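Local coordinates for uncharacterized protein YhfS (Escherichia coli, PDB 4J8L) that is of unknown function but carries pyridoxal 5'-phosphate covalently on a lysine, and may act on amino acids as its PLP-dependent relatives do, at residues S24-E33 / V51-A62. Numbering follows the deposited sequence. Where two conformers were deposited one is given.
Sequences SICRHFPGSE and VTQRVEQVLADA. With ACY (acetic acid), chain D.
Residues 24-28 of helix 11-28 run roughly antiparallel to helix 50-62, the segment axes 9.2 Å apart at closest approach and 138° between their directions, with S24 beside V58 and H28 beside R54. At the D61 end, one carboxylate oxygen collects three donors: S24 OG meets D61 OD1 on its anti side at 2.9 Å, while R27 reaches the syn side end-on, its plane 87° from the carboxylate, NH1 at 2.8 Å from OD1 and NH2 bonded to the same atom. H28 lays its ring over the backbone of Q57 and V58, its rotation fixed by an almost straight bond from ND1 to S24 O (2.7 Å). Helix 50-62 packs on these N-terminal residues and, through V51 and V55, also on helix 229-261; V55 further touches strand 67-72, outermost in the mixed seven-stranded sheet of this PLP-dependent fold. F29 points its ring edge at V51, V55 and V58, and R54 CD lies over one face, 4.0 Å from the centroid. Extended from CG to NE, R54 carries its guanidinium past that ring; NH1 donates to H28 O (2.6 Å), which lies in the guanidinium plane, E33 OE1 sits over a face, 2.8 Å from NH2, as a purely electrostatic partner, and NE hydrogen-bonds acetic acid, probably from the crystallisation liquor.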
# COMPACT_ATOMS: atom_id res chain seq x y z
N SER A 24 -6.15 -9.93 -18.88
CA SER A 24 -5.83 -11.14 -18.15
C SER A 24 -7.09 -11.87 -17.68
O SER A 24 -7.15 -13.10 -17.72
CB SER A 24 -4.93 -10.84 -16.96
OG SER A 24 -4.53 -12.05 -16.35
N ILE A 25 -8.08 -11.11 -17.22
CA ILE A 25 -9.36 -11.71 -16.85
C ILE A 25 -9.95 -12.50 -18.04
O ILE A 25 -10.34 -13.66 -17.89
CB ILE A 25 -10.35 -10.67 -16.34
CG1 ILE A 25 -9.84 -10.08 -15.02
CG2 ILE A 25 -11.72 -11.29 -16.14
CD1 ILE A 25 -10.74 -8.94 -14.50
N CYS A 26 -9.95 -11.88 -19.21
CA CYS A 26 -10.52 -12.54 -20.39
C CYS A 26 -9.80 -13.84 -20.71
O CYS A 26 -10.41 -14.81 -21.16
CB CYS A 26 -10.47 -11.61 -21.60
SG CYS A 26 -11.53 -10.15 -21.48
N ARG A 27 -8.49 -13.85 -20.49
CA ARG A 27 -7.68 -15.00 -20.88
C ARG A 27 -7.76 -16.15 -19.89
O ARG A 27 -7.32 -17.26 -20.18
CB ARG A 27 -6.23 -14.56 -21.09
CG ARG A 27 -6.01 -13.90 -22.45
CD ARG A 27 -4.54 -13.57 -22.70
NE ARG A 27 -4.10 -12.43 -21.93
CZ ARG A 27 -3.35 -12.51 -20.83
NH1 ARG A 27 -2.95 -13.70 -20.40
NH2 ARG A 27 -2.99 -11.41 -20.19
N HIS A 28 -8.35 -15.88 -18.72
CA HIS A 28 -8.46 -16.89 -17.67
C HIS A 28 -9.90 -17.30 -17.36
O HIS A 28 -10.11 -18.32 -16.71
CB HIS A 28 -7.78 -16.40 -16.38
CG HIS A 28 -6.29 -16.34 -16.49
ND1 HIS A 28 -5.62 -15.25 -16.99
CD2 HIS A 28 -5.34 -17.26 -16.18
CE1 HIS A 28 -4.32 -15.49 -16.98
NE2 HIS A 28 -4.13 -16.70 -16.49
N PHE A 29 -10.86 -16.50 -17.82
CA PHE A 29 -12.29 -16.78 -17.61
C PHE A 29 -13.03 -16.73 -18.94
O PHE A 29 -13.18 -15.65 -19.50
CB PHE A 29 -12.95 -15.69 -16.75
CG PHE A 29 -12.63 -15.76 -15.27
CD1 PHE A 29 -13.46 -16.45 -14.40
CD2 PHE A 29 -11.53 -15.09 -14.76
CE1 PHE A 29 -13.18 -16.50 -13.04
CE2 PHE A 29 -11.24 -15.13 -13.40
CZ PHE A 29 -12.07 -15.83 -12.54
N PRO A 30 -13.54 -17.87 -19.43
CA PRO A 30 -14.57 -17.79 -20.48
C PRO A 30 -15.68 -16.89 -19.95
O PRO A 30 -15.95 -16.92 -18.75
CB PRO A 30 -15.05 -19.24 -20.61
CG PRO A 30 -13.88 -20.07 -20.16
CD PRO A 30 -13.27 -19.26 -19.02
N GLY A 31 -16.31 -16.09 -20.81
CA GLY A 31 -17.27 -15.10 -20.34
C GLY A 31 -18.35 -15.64 -19.43
O GLY A 31 -18.67 -15.03 -18.40
N SER A 32 -18.92 -16.78 -19.79
CA SER A 32 -20.00 -17.35 -18.98
C SER A 32 -19.50 -17.69 -17.57
O SER A 32 -20.24 -17.57 -16.60
CB SER A 32 -20.60 -18.58 -19.64
OG SER A 32 -19.64 -19.61 -19.74
N GLU A 33 -18.23 -18.09 -17.47
CA GLU A 33 -17.66 -18.42 -16.17
C GLU A 33 -17.41 -17.20 -15.29
O GLU A 33 -17.41 -17.31 -14.06
CB GLU A 33 -16.38 -19.24 -16.34
CG GLU A 33 -16.64 -20.55 -17.06
CD GLU A 33 -15.42 -21.45 -17.08
OE1 GLU A 33 -14.51 -21.23 -16.26
OE2 GLU A 33 -15.39 -22.39 -17.91
N VAL A 51 -12.82 -20.66 -8.58
CA VAL A 51 -12.77 -19.27 -9.01
C VAL A 51 -11.64 -18.51 -8.30
O VAL A 51 -10.98 -17.65 -8.90
CB VAL A 51 -14.13 -18.57 -8.79
CG1 VAL A 51 -13.98 -17.06 -8.97
CG2 VAL A 51 -15.15 -19.14 -9.75
N THR A 52 -11.37 -18.86 -7.05
CA THR A 52 -10.27 -18.23 -6.32
C THR A 52 -8.93 -18.55 -6.98
O THR A 52 -8.09 -17.66 -7.15
CB THR A 52 -10.30 -18.61 -4.84
OG1 THR A 52 -11.56 -18.18 -4.29
CG2 THR A 52 -9.15 -17.92 -4.06
N GLN A 53 -8.74 -19.81 -7.38
CA GLN A 53 -7.53 -20.17 -8.11
C GLN A 53 -7.40 -19.31 -9.36
O GLN A 53 -6.35 -18.73 -9.61
CB GLN A 53 -7.51 -21.64 -8.50
CG GLN A 53 -6.24 -22.02 -9.26
CD GLN A 53 -6.26 -23.41 -9.86
OE1 GLN A 53 -7.27 -23.88 -10.37
NE2 GLN A 53 -5.11 -24.09 -9.79
N ARG A 54 -8.48 -19.21 -10.13
CA ARG A 54 -8.45 -18.45 -11.38
C ARG A 54 -8.06 -16.99 -11.12
O ARG A 54 -7.26 -16.41 -11.86
CB ARG A 54 -9.80 -18.48 -12.09
CG ARG A 54 -10.17 -19.80 -12.70
CD ARG A 54 -11.48 -19.68 -13.48
NE ARG A 54 -11.93 -20.97 -14.00
CZ ARG A 54 -11.72 -21.39 -15.24
NH1 ARG A 54 -11.05 -20.62 -16.10
NH2 ARG A 54 -12.17 -22.57 -15.63
N VAL A 55 -8.65 -16.40 -10.09
CA VAL A 55 -8.35 -15.01 -9.75
C VAL A 55 -6.88 -14.87 -9.39
O VAL A 55 -6.21 -13.92 -9.80
CB VAL A 55 -9.26 -14.48 -8.60
CG1 VAL A 55 -8.73 -13.14 -8.07
CG2 VAL A 55 -10.70 -14.34 -9.09
N GLU A 56 -6.36 -15.84 -8.64
CA GLU A 56 -4.95 -15.83 -8.28
C GLU A 56 -4.07 -15.90 -9.53
O GLU A 56 -3.06 -15.19 -9.61
CB GLU A 56 -4.63 -16.95 -7.29
CG GLU A 56 -5.21 -16.65 -5.91
CD GLU A 56 -5.28 -17.85 -4.99
OE1 GLU A 56 -5.16 -19.00 -5.48
OE2 GLU A 56 -5.46 -17.64 -3.77
N GLN A 57 -4.48 -16.71 -10.51
CA GLN A 57 -3.76 -16.77 -11.78
C GLN A 57 -3.79 -15.42 -12.49
O GLN A 57 -2.79 -15.00 -13.07
CB GLN A 57 -4.34 -17.87 -12.69
CG GLN A 57 -4.02 -19.28 -12.18
CD GLN A 57 -4.79 -20.35 -12.92
OE1 GLN A 57 -5.54 -20.06 -13.85
NE2 GLN A 57 -4.60 -21.61 -12.52
N VAL A 58 -4.94 -14.76 -12.46
CA VAL A 58 -5.05 -13.45 -13.09
C VAL A 58 -4.14 -12.44 -12.40
O VAL A 58 -3.43 -11.67 -13.06
CB VAL A 58 -6.50 -12.93 -13.05
CG1 VAL A 58 -6.56 -11.47 -13.47
CG2 VAL A 58 -7.38 -13.76 -13.98
N LEU A 59 -4.16 -12.44 -11.07
CA LEU A 59 -3.29 -11.53 -10.32
C LEU A 59 -1.82 -11.76 -10.66
O LEU A 59 -1.07 -10.81 -10.89
CB LEU A 59 -3.50 -11.69 -8.81
CG LEU A 59 -4.87 -11.27 -8.29
CD1 LEU A 59 -4.90 -11.36 -6.77
CD2 LEU A 59 -5.17 -9.86 -8.74
N ALA A 60 -1.40 -13.02 -10.70
CA ALA A 60 -0.01 -13.33 -11.01
C ALA A 60 0.35 -12.80 -12.40
O ALA A 60 1.39 -12.16 -12.59
CB ALA A 60 0.24 -14.83 -10.95
N ASP A 61 -0.52 -13.07 -13.36
CA ASP A 61 -0.30 -12.65 -14.72
C ASP A 61 -0.23 -11.12 -14.82
O ASP A 61 0.68 -10.57 -15.43
CB ASP A 61 -1.42 -13.21 -15.61
CG ASP A 61 -1.20 -12.93 -17.08
OD1 ASP A 61 -2.20 -12.81 -17.81
OD2 ASP A 61 -0.02 -12.85 -17.49
N ALA A 62 -1.18 -10.43 -14.19
CA ALA A 62 -1.28 -8.97 -14.28
C ALA A 62 -0.07 -8.28 -13.65
O ALA A 62 0.34 -7.22 -14.11
CB ALA A 62 -2.56 -8.49 -13.62
C ACY D . -14.90 -23.12 -12.37
O ACY D . -15.85 -23.59 -11.71
OXT ACY D . -14.52 -21.93 -12.32
CH3 ACY D . -14.16 -24.05 -13.29